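PDB 5JVV: beta-1,3-glucosyltransferase from Paecilomyces sp. J18, which probably works as a carbohydrate-active enzyme, with a beta-sandwich fold in which two large curved sheets pack against each other. Local coordinates for residues D13-A17 against F18-A22; H32-S35 against R36-E40; F199-R202 against S203-P206; D268-A271 against S272-F276. All blocks are in the same frame, centred on the assembly; numbering follows the deposited sequence.

Contact 1 of 4, residues D13-A17 against F18-A22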
ATOM      1  N   ASP A  13      20.041   1.123  -3.599  1.00 15.45           N
ATOM      2  CA  ASP A  13      19.970   1.938  -2.390  1.00 14.82           C
ATOM      3  C   ASP A  13      18.598   1.834  -1.744  1.00 14.46           C
ATOM      4  O   ASP A  13      18.474   1.819  -0.521  1.00 15.07           O
ATOM      5  CB  ASP A  13      20.279   3.407  -2.701  1.00 20.46           C
ATOM      6  CG  ASP A  13      21.719   3.628  -3.117  1.00 29.28           C
ATOM      7  OD1 ASP A  13      22.572   2.761  -2.834  1.00 29.18           O
ATOM      8  OD2 ASP A  13      22.000   4.687  -3.717  1.00 37.67           O
ATOM      9  N   PHE A  14      17.564   1.762  -2.577  1.00 12.42           N
ATOM     10  CA  PHE A  14      16.212   1.566  -2.084  1.00 10.79           C
ATOM     11  C   PHE A  14      16.145   0.226  -1.355  1.00 12.68           C
ATOM     12  O   PHE A  14      15.729   0.165  -0.203  1.00 12.34           O
ATOM     13  CB  PHE A  14      15.217   1.590  -3.255  1.00 12.80           C
ATOM     14  CG  PHE A  14      13.794   1.295  -2.855  1.00 11.31           C
ATOM     15  CD1 PHE A  14      12.917   2.323  -2.530  1.00 11.87           C
ATOM     16  CD2 PHE A  14      13.336  -0.023  -2.822  1.00 10.51           C
ATOM     17  CE1 PHE A  14      11.611   2.047  -2.171  1.00 10.26           C
ATOM     18  CE2 PHE A  14      12.040  -0.307  -2.459  1.00 12.21           C
ATOM     19  CZ  PHE A  14      11.169   0.727  -2.146  1.00 10.42           C
ATOM     20  N   LEU A  15      16.549  -0.848  -2.023  1.00 14.18           N
ATOM     21  CA  LEU A  15      16.513  -2.169  -1.399  1.00 13.64           C
ATOM     22  C   LEU A  15      17.316  -2.218  -0.089  1.00 12.72           C
ATOM     23  O   LEU A  15      16.885  -2.841   0.890  1.00 14.02           O
ATOM     24  CB  LEU A  15      17.013  -3.234  -2.378  1.00 11.48           C
ATOM     25  CG  LEU A  15      16.120  -3.493  -3.590  1.00 13.24           C
ATOM     26  CD1 LEU A  15      16.810  -4.427  -4.572  1.00 15.16           C
ATOM     27  CD2 LEU A  15      14.765  -4.065  -3.154  1.00 12.58           C
ATOM     28  N   ASP A  16      18.473  -1.567  -0.070  1.00 12.55           N
ATOM     29  CA  ASP A  16      19.312  -1.554   1.126  1.00 15.04           C
ATOM     30  C   ASP A  16      18.674  -0.804   2.291  1.00 17.11           C
ATOM     31  O   ASP A  16      19.095  -0.965   3.433  1.00 18.90           O
ATOM     32  CB  ASP A  16      20.678  -0.927   0.820  1.00 14.37           C
ATOM     33  CG  ASP A  16      21.554  -1.811  -0.043  1.00 17.96           C
ATOM     34  OD1 ASP A  16      21.281  -3.024  -0.147  1.00 19.42           O
ATOM     35  OD2 ASP A  16      22.539  -1.293  -0.606  1.00 21.60           O
ATOM     36  N   ALA A  17      17.664   0.017   2.005  1.00 13.42           N
ATOM     37  CA  ALA A  17      17.025   0.847   3.031  1.00 12.02           C
ATOM     38  C   ALA A  17      15.814   0.182   3.674  1.00 14.02           C
ATOM     39  O   ALA A  17      15.114   0.803   4.474  1.00 15.24           O
ATOM     40  CB  ALA A  17      16.636   2.197   2.445  1.00 14.98           C
ATOM     41  N   PHE A  18      15.571  -1.078   3.326  1.00 13.24           N
ATOM     42  CA  PHE A  18      14.451  -1.823   3.892  1.00 13.06           C
ATOM     43  C   PHE A  18      14.927  -3.149   4.456  1.00 12.13           C
ATOM     44  O   PHE A  18      15.879  -3.739   3.947  1.00 15.61           O
ATOM     45  CB  PHE A  18      13.375  -2.087   2.822  1.00 11.03           C
ATOM     46  CG  PHE A  18      12.602  -0.861   2.423  1.00 11.93           C
ATOM     47  CD1 PHE A  18      11.354  -0.612   2.976  1.00 12.59           C
ATOM     48  CD2 PHE A  18      13.119   0.042   1.500  1.00 15.10           C
ATOM     49  CE1 PHE A  18      10.631   0.519   2.624  1.00 11.02           C
ATOM     50  CE2 PHE A  18      12.403   1.171   1.141  1.00 14.47           C
ATOM     51  CZ  PHE A  18      11.157   1.411   1.703  1.00 12.41           C
ATOM     52  N   SER A  19      14.277  -3.611   5.513  1.00 12.18           N
ATOM     53  CA  SER A  19      14.469  -4.981   5.964  1.00 13.18           C
ATOM     54  C   SER A  19      13.373  -5.815   5.334  1.00 14.80           C
ATOM     55  O   SER A  19      12.295  -5.301   5.021  1.00 15.24           O
ATOM     56  CB  SER A  19      14.389  -5.069   7.487  1.00 18.09           C
ATOM     57  OG  SER A  19      13.132  -4.627   7.965  1.00 19.96           O
ATOM     58  N   PHE A  20      13.646  -7.101   5.137  1.00 11.21           N
ATOM     59  CA  PHE A  20      12.664  -8.002   4.557  1.00  9.95           C
ATOM     60  C   PHE A  20      11.989  -8.813   5.657  1.00 11.81           C
ATOM     61  O   PHE A  20      12.629  -9.629   6.329  1.00 14.74           O
ATOM     62  CB  PHE A  20      13.317  -8.930   3.532  1.00 12.43           C
ATOM     63  CG  PHE A  20      13.570  -8.280   2.190  1.00 13.59           C
ATOM     64  CD1 PHE A  20      13.085  -8.864   1.028  1.00 16.36           C
ATOM     65  CD2 PHE A  20      14.282  -7.091   2.094  1.00 13.92           C
ATOM     66  CE1 PHE A  20      13.318  -8.274  -0.214  1.00 20.02           C
ATOM     67  CE2 PHE A  20      14.518  -6.495   0.856  1.00 15.43           C
ATOM     68  CZ  PHE A  20      14.032  -7.087  -0.295  1.00 16.85           C
ATOM     69  N   PHE A  21      10.695  -8.582   5.843  1.00 11.35           N
ATOM     70  CA  PHE A  21       9.917  -9.322   6.837  1.00 10.62           C
ATOM     71  C   PHE A  21       9.691 -10.721   6.302  1.00 12.14           C
ATOM     72  O   PHE A  21       9.182 -10.885   5.196  1.00 13.71           O
ATOM     73  CB  PHE A  21       8.574  -8.620   7.072  1.00 11.93           C
ATOM     74  CG  PHE A  21       7.668  -9.329   8.056  1.00 12.60           C
ATOM     75  CD1 PHE A  21       7.732  -9.035   9.412  1.00 17.68           C
ATOM     76  CD2 PHE A  21       6.742 -10.270   7.619  1.00 11.11           C
ATOM     77  CE1 PHE A  21       6.891  -9.676  10.320  1.00 16.74           C
ATOM     78  CE2 PHE A  21       5.900 -10.915   8.521  1.00 14.08           C
ATOM     79  CZ  PHE A  21       5.978 -10.616   9.870  1.00 15.26           C
ATOM     80  N   ALA A  22      10.044 -11.738   7.083  1.00 12.50           N
ATOM     81  CA  ALA A  22      10.020 -13.102   6.561  1.00 11.59           C
ATOM     82  C   ALA A  22       9.337 -14.085   7.499  1.00 13.37           C
ATOM     83  O   ALA A  22       9.555 -15.294   7.410  1.00 18.49           O
ATOM     84  CB  ALA A  22      11.434 -13.565   6.234  1.00 13.04           C
TER
HETATM   85  O   HOH W   1      18.285  -3.712   5.397  1.00 36.11           O
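The chain leaves helix 11-16 through a tight bend in which F18 N donates to L15 O (3.3 Å), one residue after A17 N has closed onto F14 O; the N-H of F18 points well at its target (161°), yet the tightness of the bend brings it to the oxygen from above the carbonyl plane. Strand 18-20 starts at once. Within this bend the rings of F14 and F18 come together: CE2 of F18 sits over one face of the F14 ring, off-centre toward its rim and 3.5 Å from CE1 of F14. The planes are inclined by 37° and the centroids lie 4.7 Å apart. F14 reaches this place because its CG is anti to the backbone N (chi1 176°). Its carbonyl oxygen also meets the edge of the F18 ring, with F14 O 3.1 Å from F18 CD2. The two phenylalanines fill part of the interior of the beta sandwich, where F14 touches I291 and L294 of strand 289-297 and F18 bridges from L294 to L75 of strand 70-77. A second apolar patch forms where L15 CD2 approaches the edge of the F20 ring at CZ (4.2 Å), with V45 beside both residues.

Contact 2 of 4, residues H32-S35 against R36-E40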
ATOM      1  N   HIS A  32       3.834 -16.570   1.570  1.00  9.36           N
ATOM      2  CA  HIS A  32       5.087 -17.029   2.141  1.00  9.83           C
ATOM      3  C   HIS A  32       6.091 -15.904   1.943  1.00 11.85           C
ATOM      4  O   HIS A  32       6.702 -15.769   0.879  1.00 11.84           O
ATOM      5  CB  HIS A  32       5.542 -18.304   1.435  1.00  9.48           C
ATOM      6  CG  HIS A  32       6.692 -19.006   2.095  1.00 13.22           C
ATOM      7  ND1 HIS A  32       7.439 -18.445   3.107  1.00 21.39           N
ATOM      8  CD2 HIS A  32       7.212 -20.239   1.881  1.00 17.45           C
ATOM      9  CE1 HIS A  32       8.374 -19.299   3.486  1.00 20.76           C
ATOM     10  NE2 HIS A  32       8.258 -20.394   2.760  1.00 23.50           N
ATOM     11  N   TYR A  33       6.246 -15.084   2.970  1.00  8.90           N
ATOM     12  CA  TYR A  33       7.171 -13.966   2.901  1.00  7.77           C
ATOM     13  C   TYR A  33       8.597 -14.500   3.015  1.00 12.67           C
ATOM     14  O   TYR A  33       8.905 -15.277   3.928  1.00 13.24           O
ATOM     15  CB  TYR A  33       6.877 -12.996   4.029  1.00 11.20           C
ATOM     16  CG  TYR A  33       5.720 -12.055   3.774  1.00  8.89           C
ATOM     17  CD1 TYR A  33       5.517 -11.471   2.524  1.00  9.19           C
ATOM     18  CD2 TYR A  33       4.839 -11.730   4.796  1.00  9.23           C
ATOM     19  CE1 TYR A  33       4.462 -10.581   2.315  1.00  9.52           C
ATOM     20  CE2 TYR A  33       3.785 -10.854   4.591  1.00  9.29           C
ATOM     21  CZ  TYR A  33       3.606 -10.283   3.349  1.00 10.36           C
ATOM     22  OH  TYR A  33       2.568  -9.395   3.156  1.00  9.22           O
ATOM     23  N   VAL A  34       9.464 -14.088   2.096  1.00 10.24           N
ATOM     24  CA  VAL A  34      10.833 -14.619   2.044  1.00  8.79           C
ATOM     25  C   VAL A  34      11.910 -13.539   2.181  1.00 10.04           C
ATOM     26  O   VAL A  34      11.651 -12.350   1.987  1.00 11.16           O
ATOM     27  CB  VAL A  34      11.085 -15.436   0.769  1.00 12.67           C
ATOM     28  CG1 VAL A  34      10.144 -16.635   0.721  1.00 12.00           C
ATOM     29  CG2 VAL A  34      10.919 -14.562  -0.474  1.00 12.85           C
ATOM     30  N   SER A  35      13.123 -13.970   2.522  1.00 12.52           N
ATOM     31  CA  SER A  35      14.248 -13.060   2.709  1.00 12.35           C
ATOM     32  C   SER A  35      14.676 -12.479   1.378  1.00 11.09           C
ATOM     33  O   SER A  35      14.292 -12.987   0.317  1.00 12.90           O
ATOM     34  CB  SER A  35      15.428 -13.785   3.343  1.00 12.82           C
ATOM     35  OG  SER A  35      15.951 -14.756   2.447  1.00 14.69           O
ATOM     36  N   ARG A  36      15.467 -11.413   1.428  1.00 10.44           N
ATOM     37  CA  ARG A  36      15.938 -10.773   0.202  1.00 11.43           C
ATOM     38  C   ARG A  36      16.745 -11.704  -0.705  1.00 12.28           C
ATOM     39  O   ARG A  36      16.513 -11.734  -1.914  1.00 13.96           O
ATOM     40  CB  ARG A  36      16.728  -9.500   0.516  1.00 13.38           C
ATOM     41  CG  ARG A  36      17.330  -8.832  -0.716  1.00 13.73           C
ATOM     42  CD  ARG A  36      17.888  -7.470  -0.369  1.00 16.48           C
ATOM     43  NE  ARG A  36      18.652  -6.901  -1.475  1.00 15.17           N
ATOM     44  CZ  ARG A  36      19.342  -5.769  -1.395  1.00 19.14           C
ATOM     45  NH1 ARG A  36      20.020  -5.328  -2.448  1.00 19.10           N
ATOM     46  NH2 ARG A  36      19.368  -5.091  -0.255  1.00 18.58           N
ATOM     47  N   GLU A  37      17.679 -12.472  -0.146  1.00 11.85           N
ATOM     48  CA  GLU A  37      18.485 -13.359  -0.991  1.00 12.69           C
ATOM     49  C   GLU A  37      17.639 -14.452  -1.655  1.00  9.39           C
ATOM     50  O   GLU A  37      17.907 -14.835  -2.800  1.00 13.82           O
ATOM     51  CB  GLU A  37      19.687 -13.943  -0.234  1.00 15.83           C
ATOM     52  CG  GLU A  37      19.340 -14.950   0.840  1.00 18.43           C
ATOM     53  CD  GLU A  37      18.975 -14.328   2.181  1.00 23.18           C
ATOM     54  OE1 GLU A  37      19.043 -13.078   2.331  1.00 20.50           O
ATOM     55  OE2 GLU A  37      18.608 -15.107   3.093  1.00 19.31           O
ATOM     56  N   VAL A  38      16.610 -14.933  -0.961  1.00 10.64           N
ATOM     57  CA  VAL A  38      15.715 -15.910  -1.561  1.00 11.56           C
ATOM     58  C   VAL A  38      14.921 -15.252  -2.679  1.00 10.61           C
ATOM     59  O   VAL A  38      14.788 -15.812  -3.766  1.00 13.26           O
ATOM     60  CB  VAL A  38      14.760 -16.533  -0.532  1.00 12.01           C
ATOM     61  CG1 VAL A  38      13.648 -17.279  -1.232  1.00 13.31           C
ATOM     62  CG2 VAL A  38      15.516 -17.481   0.383  1.00 15.85           C
ATOM     63  N   ALA A  39      14.431 -14.044  -2.420  1.00 10.45           N
ATOM     64  CA  ALA A  39      13.608 -13.326  -3.388  1.00  9.03           C
ATOM     65  C   ALA A  39      14.396 -13.012  -4.650  1.00 11.94           C
ATOM     66  O   ALA A  39      13.884 -13.154  -5.769  1.00 13.70           O
ATOM     67  CB  ALA A  39      13.077 -12.051  -2.774  1.00 10.49           C
ATOM     68  N   GLU A  40      15.645 -12.592  -4.477  1.00 12.28           N
ATOM     69  CA  GLU A  40      16.486 -12.282  -5.623  1.00 10.65           C
ATOM     70  C   GLU A  40      16.787 -13.535  -6.434  1.00 14.63           C
ATOM     71  O   GLU A  40      16.817 -13.497  -7.663  1.00 15.22           O
ATOM     72  CB  GLU A  40      17.767 -11.572  -5.182  1.00 10.05           C
ATOM     73  CG  GLU A  40      17.504 -10.119  -4.750  1.00 13.69           C
ATOM     74  CD  GLU A  40      18.693  -9.471  -4.074  1.00 19.43           C
ATOM     75  OE1 GLU A  40      19.630 -10.200  -3.683  1.00 26.30           O
ATOM     76  OE2 GLU A  40      18.680  -8.228  -3.919  1.00 18.90           O
TER
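S35 occupies the N-cap of helix 36-41 and takes part in all three hydrogen bonds that join the end of strand 31-33 to the helix. Its hydroxyl donates to E37 OE2, with S35 OG 2.8 Å away and approaching from above the carboxylate plane. The same OG accepts from V38 N, a fairly straight (159°) but weak capping bond at 3.5 Å. With chi1 at 67°, OG stands between the backbone N and the carbonyl carbon, turned toward the first turn of the helix. In the backbone, A39 N donates to S35 O (2.9 Å). Apolar contact comes from V34, whose side chain meets that of V38 at about a right angle: V34 CB lies 3.7 Å from V38 CG1, and V34 CG2 rests against A39 CB. A39 in turn packs on V73 and V45. The charged contact runs along the helix, where R36 NE donates almost linearly to E40 OE2 (2.8 Å, 178°) in a salt bridge. OE2 lies in the guanidinium plane but is itself met from above its carboxylate plane; NH2 of R36 also binds D16. The serine hydroxyl thus serves as donor and acceptor at once, while the two carboxylates would favour a charged arginine, and bonds at both NE and NH2 probably fix the rotation of its guanidinium group.

Contact 3 of 4, residues F199-R202 against S203-P206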
ATOM      1  N   PHE A 199      -2.723  11.543  -5.111  1.00 12.51           N
ATOM      2  CA  PHE A 199      -2.272  10.689  -6.202  1.00 11.57           C
ATOM      3  C   PHE A 199      -2.171  11.544  -7.456  1.00 14.36           C
ATOM      4  O   PHE A 199      -3.139  12.216  -7.824  1.00 12.92           O
ATOM      5  CB  PHE A 199      -3.224   9.514  -6.433  1.00 10.56           C
ATOM      6  CG  PHE A 199      -3.063   8.869  -7.784  1.00 10.07           C
ATOM      7  CD1 PHE A 199      -1.836   8.346  -8.187  1.00 13.56           C
ATOM      8  CD2 PHE A 199      -4.138   8.798  -8.661  1.00 14.84           C
ATOM      9  CE1 PHE A 199      -1.689   7.754  -9.441  1.00 15.34           C
ATOM     10  CE2 PHE A 199      -3.995   8.211  -9.920  1.00 16.57           C
ATOM     11  CZ  PHE A 199      -2.778   7.693 -10.304  1.00 12.97           C
ATOM     12  N   PHE A 200      -0.995  11.537  -8.083  1.00 11.57           N
ATOM     13  CA  PHE A 200      -0.763  12.264  -9.330  1.00 15.46           C
ATOM     14  C   PHE A 200      -0.471  11.260 -10.422  1.00 14.45           C
ATOM     15  O   PHE A 200       0.573  10.605 -10.393  1.00 16.02           O
ATOM     16  CB  PHE A 200       0.430  13.200  -9.193  1.00 16.13           C
ATOM     17  CG  PHE A 200       0.339  14.129  -8.014  1.00 13.68           C
ATOM     18  CD1 PHE A 200      -0.602  15.144  -7.990  1.00 14.27           C
ATOM     19  CD2 PHE A 200       1.211  13.994  -6.939  1.00 14.31           C
ATOM     20  CE1 PHE A 200      -0.684  15.998  -6.906  1.00 13.04           C
ATOM     21  CE2 PHE A 200       1.147  14.846  -5.860  1.00 15.70           C
ATOM     22  CZ  PHE A 200       0.199  15.852  -5.839  1.00 13.57           C
ATOM     23  N   PRO A 201      -1.391  11.125 -11.390  1.00 15.03           N
ATOM     24  CA  PRO A 201      -1.189  10.218 -12.525  1.00 15.34           C
ATOM     25  C   PRO A 201       0.077  10.579 -13.293  1.00 20.02           C
ATOM     26  O   PRO A 201       0.494  11.745 -13.296  1.00 18.32           O
ATOM     27  CB  PRO A 201      -2.415  10.482 -13.409  1.00 16.61           C
ATOM     28  CG  PRO A 201      -3.430  11.100 -12.509  1.00 22.22           C
ATOM     29  CD  PRO A 201      -2.660  11.872 -11.487  1.00 16.02           C
ATOM     30  N   ARG A 202       0.685   9.579 -13.921  1.00 13.30           N
ATOM     31  CA  ARG A 202       1.851   9.775 -14.774  1.00 17.47           C
ATOM     32  C   ARG A 202       1.546  10.878 -15.789  1.00 21.04           C
ATOM     33  O   ARG A 202       0.415  10.991 -16.266  1.00 26.09           O
ATOM     34  CB  ARG A 202       2.183   8.452 -15.478  1.00 13.91           C
ATOM     35  CG  ARG A 202       3.488   8.439 -16.272  1.00 16.84           C
ATOM     36  CD  ARG A 202       4.703   8.538 -15.368  1.00 16.43           C
ATOM     37  NE  ARG A 202       4.682   7.494 -14.344  1.00 12.82           N
ATOM     38  CZ  ARG A 202       5.446   7.502 -13.259  1.00 14.43           C
ATOM     39  NH1 ARG A 202       5.344   6.518 -12.375  1.00 12.59           N
ATOM     40  NH2 ARG A 202       6.304   8.494 -13.059  1.00 13.28           N
ATOM     41  N   SER A 203       2.544  11.708 -16.084  1.00 22.22           N
ATOM     42  CA  SER A 203       2.392  12.862 -16.986  1.00 23.81           C
ATOM     43  C   SER A 203       1.514  13.986 -16.427  1.00 26.71           C
ATOM     44  O   SER A 203       1.168  14.919 -17.152  1.00 26.07           O
ATOM     45  CB  SER A 203       1.908  12.445 -18.388  1.00 35.45           C
ATOM     46  OG  SER A 203       0.520  12.133 -18.391  1.00 37.94           O
ATOM     47  N   ALA A 204       1.165  13.899 -15.145  1.00 21.98           N
ATOM     48  CA  ALA A 204       0.408  14.954 -14.469  1.00 24.74           C
ATOM     49  C   ALA A 204       0.947  15.165 -13.055  1.00 22.82           C
ATOM     50  O   ALA A 204       0.202  15.441 -12.113  1.00 19.30           O
ATOM     51  CB  ALA A 204      -1.062  14.612 -14.429  1.00 25.38           C
ATOM     52  N   ILE A 205       2.259  15.024 -12.925  1.00 27.85           N
ATOM     53  CA  ILE A 205       2.939  15.169 -11.649  1.00 24.85           C
ATOM     54  C   ILE A 205       3.422  16.613 -11.508  1.00 20.16           C
ATOM     55  O   ILE A 205       4.021  17.155 -12.439  1.00 24.11           O
ATOM     56  CB  ILE A 205       4.130  14.191 -11.599  1.00 18.44           C
ATOM     57  CG1 ILE A 205       3.635  12.748 -11.772  1.00 18.16           C
ATOM     58  CG2 ILE A 205       4.940  14.365 -10.321  1.00 16.44           C
ATOM     59  CD1 ILE A 205       4.740  11.756 -12.070  1.00 19.29           C
ATOM     60  N   PRO A 206       3.147  17.250 -10.355  1.00 16.46           N
ATOM     61  CA  PRO A 206       3.586  18.627 -10.093  1.00 16.13           C
ATOM     62  C   PRO A 206       5.081  18.826 -10.363  1.00 20.10           C
ATOM     63  O   PRO A 206       5.882  17.967  -9.989  1.00 15.85           O
ATOM     64  CB  PRO A 206       3.292  18.801  -8.602  1.00 20.86           C
ATOM     65  CG  PRO A 206       2.149  17.877  -8.336  1.00 17.32           C
ATOM     66  CD  PRO A 206       2.333  16.704  -9.250  1.00 16.54           C
TER
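F200 near the end of strand 195-201 faces P206, with a type II beta turn from P201 to A204 folding the chain back between them. P206 CD sits over one face of the F200 ring, 3.5 Å from the ring centroid and 15° off the normal, a CH-pi contact; P206 CG follows it over the same ring, nearer CE1 and CZ. The surroundings of the ring are completed by F219, which meets it edge-to-face, and by I209 of helix 207-210, whose N-cap position P206 holds. P201 closes the turn: its carbonyl O accepts from A204 N (2.9 Å), a bond markedly bent at the hydrogen (136°), and the same oxygen lies 3.6 Å from I205 CG1. R202 and S203 form the corner, S203 with a positive phi of 69°. The arginine chain bends at both chi2 and chi3, and its head is bound outside the turn, by a salt bridge from NH1 to D89 and a hydrogen bond from NE to G182 O. R202 and I205 run side by side in the same direction, and I205 CD1 approaches the guanidinium group obliquely, 3.8 Å from R202 NH2.

Contact 4 of 4, residues D268-A271 against S272-F276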
ATOM      1  N   ASP A 268     -16.086 -21.858   1.782  1.00  9.93           N
ATOM      2  CA  ASP A 268     -16.368 -20.458   2.106  1.00  8.13           C
ATOM      3  C   ASP A 268     -15.441 -19.571   1.296  1.00 12.02           C
ATOM      4  O   ASP A 268     -14.602 -20.078   0.543  1.00 11.16           O
ATOM      5  CB  ASP A 268     -16.282 -20.163   3.613  1.00 11.77           C
ATOM      6  CG  ASP A 268     -14.909 -20.437   4.221  1.00 15.00           C
ATOM      7  OD1 ASP A 268     -13.914 -20.655   3.503  1.00 14.95           O
ATOM      8  OD2 ASP A 268     -14.826 -20.404   5.472  1.00 19.67           O
ATOM      9  N   SER A 269     -15.571 -18.258   1.446  1.00 11.23           N
ATOM     10  CA  SER A 269     -14.797 -17.359   0.596  1.00 11.86           C
ATOM     11  C   SER A 269     -13.298 -17.498   0.819  1.00 10.11           C
ATOM     12  O   SER A 269     -12.525 -17.440  -0.135  1.00 11.28           O
ATOM     13  CB  SER A 269     -15.224 -15.909   0.782  1.00 13.89           C
ATOM     14  OG  SER A 269     -14.936 -15.475   2.085  1.00 15.72           O
ATOM     15  N   LEU A 270     -12.879 -17.695   2.068  1.00 10.11           N
ATOM     16  CA  LEU A 270     -11.452 -17.815   2.355  1.00  7.95           C
ATOM     17  C   LEU A 270     -10.877 -19.044   1.660  1.00  7.72           C
ATOM     18  O   LEU A 270      -9.833 -18.976   1.005  1.00  9.10           O
ATOM     19  CB  LEU A 270     -11.199 -17.865   3.864  1.00 10.57           C
ATOM     20  CG  LEU A 270      -9.738 -18.089   4.279  1.00 10.75           C
ATOM     21  CD1 LEU A 270      -8.870 -16.885   3.907  1.00 12.08           C
ATOM     22  CD2 LEU A 270      -9.642 -18.355   5.771  1.00 14.94           C
ATOM     23  N   ALA A 271     -11.569 -20.174   1.775  1.00  9.47           N
ATOM     24  CA  ALA A 271     -11.117 -21.386   1.098  1.00 10.66           C
ATOM     25  C   ALA A 271     -11.113 -21.255  -0.428  1.00  9.83           C
ATOM     26  O   ALA A 271     -10.233 -21.793  -1.101  1.00  9.89           O
ATOM     27  CB  ALA A 271     -11.949 -22.584   1.530  1.00  9.40           C
ATOM     28  N   SER A 272     -12.104 -20.555  -0.971  1.00  9.98           N
ATOM     29  CA  SER A 272     -12.144 -20.304  -2.417  1.00  8.31           C
ATOM     30  C   SER A 272     -10.995 -19.417  -2.847  1.00  7.76           C
ATOM     31  O   SER A 272     -10.405 -19.621  -3.915  1.00  8.54           O
ATOM     32  CB  SER A 272     -13.481 -19.684  -2.823  1.00  9.14           C
ATOM     33  OG  SER A 272     -14.544 -20.581  -2.531  1.00  9.56           O
ATOM     34  N   CYS A 273     -10.675 -18.430  -2.017  1.00  7.61           N
ATOM     35  CA  CYS A 273      -9.549 -17.544  -2.279  1.00  8.28           C
ATOM     36  C   CYS A 273      -8.242 -18.342  -2.335  1.00  7.91           C
ATOM     37  O   CYS A 273      -7.422 -18.160  -3.242  1.00 10.14           O
ATOM     38  CB  CYS A 273      -9.478 -16.486  -1.182  1.00  8.56           C
ATOM     39  SG  CYS A 273      -8.227 -15.216  -1.502  1.00 10.25           S
ATOM     40  N   ILE A 274      -8.054 -19.231  -1.362  1.00  7.62           N
ATOM     41  CA  ILE A 274      -6.840 -20.045  -1.310  1.00  8.93           C
ATOM     42  C   ILE A 274      -6.756 -20.933  -2.546  1.00  9.83           C
ATOM     43  O   ILE A 274      -5.684 -21.064  -3.156  1.00  9.07           O
ATOM     44  CB  ILE A 274      -6.776 -20.867  -0.008  1.00  8.37           C
ATOM     45  CG1 ILE A 274      -6.556 -19.929   1.176  1.00  9.63           C
ATOM     46  CG2 ILE A 274      -5.630 -21.874  -0.070  1.00 11.95           C
ATOM     47  CD1 ILE A 274      -6.743 -20.594   2.543  1.00 14.45           C
ATOM     48  N   ASP A 275      -7.885 -21.520  -2.939  1.00  8.16           N
ATOM     49  CA  ASP A 275      -7.942 -22.324  -4.166  1.00  8.31           C
ATOM     50  C   ASP A 275      -7.448 -21.543  -5.395  1.00  8.43           C
ATOM     51  O   ASP A 275      -6.619 -22.030  -6.143  1.00  9.07           O
ATOM     52  CB  ASP A 275      -9.361 -22.882  -4.382  1.00  9.78           C
ATOM     53  CG  ASP A 275      -9.447 -23.848  -5.553  1.00 15.43           C
ATOM     54  OD1 ASP A 275      -8.534 -24.683  -5.727  1.00 15.98           O
ATOM     55  OD2 ASP A 275     -10.441 -23.781  -6.306  1.00 24.42           O
ATOM     56  N   PHE A 276      -7.935 -20.319  -5.575  1.00  8.40           N
ATOM     57  CA  PHE A 276      -7.543 -19.503  -6.716  1.00 10.14           C
ATOM     58  C   PHE A 276      -6.044 -19.196  -6.665  1.00  9.08           C
ATOM     59  O   PHE A 276      -5.315 -19.404  -7.649  1.00  8.99           O
ATOM     60  CB  PHE A 276      -8.363 -18.208  -6.715  1.00  7.81           C
ATOM     61  CG  PHE A 276      -8.235 -17.400  -7.976  1.00  7.87           C
ATOM     62  CD1 PHE A 276      -9.238 -17.434  -8.938  1.00  9.61           C
ATOM     63  CD2 PHE A 276      -7.126 -16.591  -8.193  1.00 10.92           C
ATOM     64  CE1 PHE A 276      -9.121 -16.679 -10.106  1.00 10.65           C
ATOM     65  CE2 PHE A 276      -7.011 -15.830  -9.350  1.00 11.23           C
ATOM     66  CZ  PHE A 276      -8.006 -15.882 -10.310  1.00 10.84           C
TER
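S272 N donates to D268 O (3.0 Å), the first of the backbone bonds that follow in regular i to i+4 order: C273 N bonds to S269 O (2.8 Å), I274 N to L270 O and D275 N to A271 O. Capping adds to them. D268 is the N-cap of helix 269-279, and its OD1 accepts from A271 N (3.0 Å, 167°), met nearly along its C-O bond, so D268 takes up two amides, one with its side chain and one with its carbonyl. This puts a carboxylate at the helix start, where its negative charge would suit the helix dipole. Apolar contact is slight, L270 CG lying 4.3 Å from I274 CD1. Among the polar side chains, S272 OG stays beside its own backbone N (chi1 -62°), 3.1 Å from D268 O, and bonds to K266 N, while D275 OD2 is hydrogen-bonded to T265 OG1 in the preceding loop. The covalent tie is the disulfide from C273 SG to C248, the residue between strand 240-247 and helix 249-255. With S269 OG bonded to G253 O, the helix is tied to helix 249-255 and to the end of strand 240-247.

Contacts 1 to 4 follow one another in series along the chain. Contacts 1 and 2 are neighbours, their centres 11 Å apart: D16 OD1 and R36 NH2, 2.8 Å from each other, tie helix 11-16 to helix 36-41, and strands 18-20 and 31-33 both pair with strand 70-77 of the mixed sheet. Contact 3 ends strand 195-201 of the other, antiparallel sheet, its centre about 26 Å from that of contact 1. Contact 4 lies on the opposite side of the chain's centre from contact 3, about 36 Å away between centres. The four mark a helix end, helix starts and a turn: contacts 1 and 2 belong together at the mixed sheet, while contacts 3 and 4 stand apart from them and from each other.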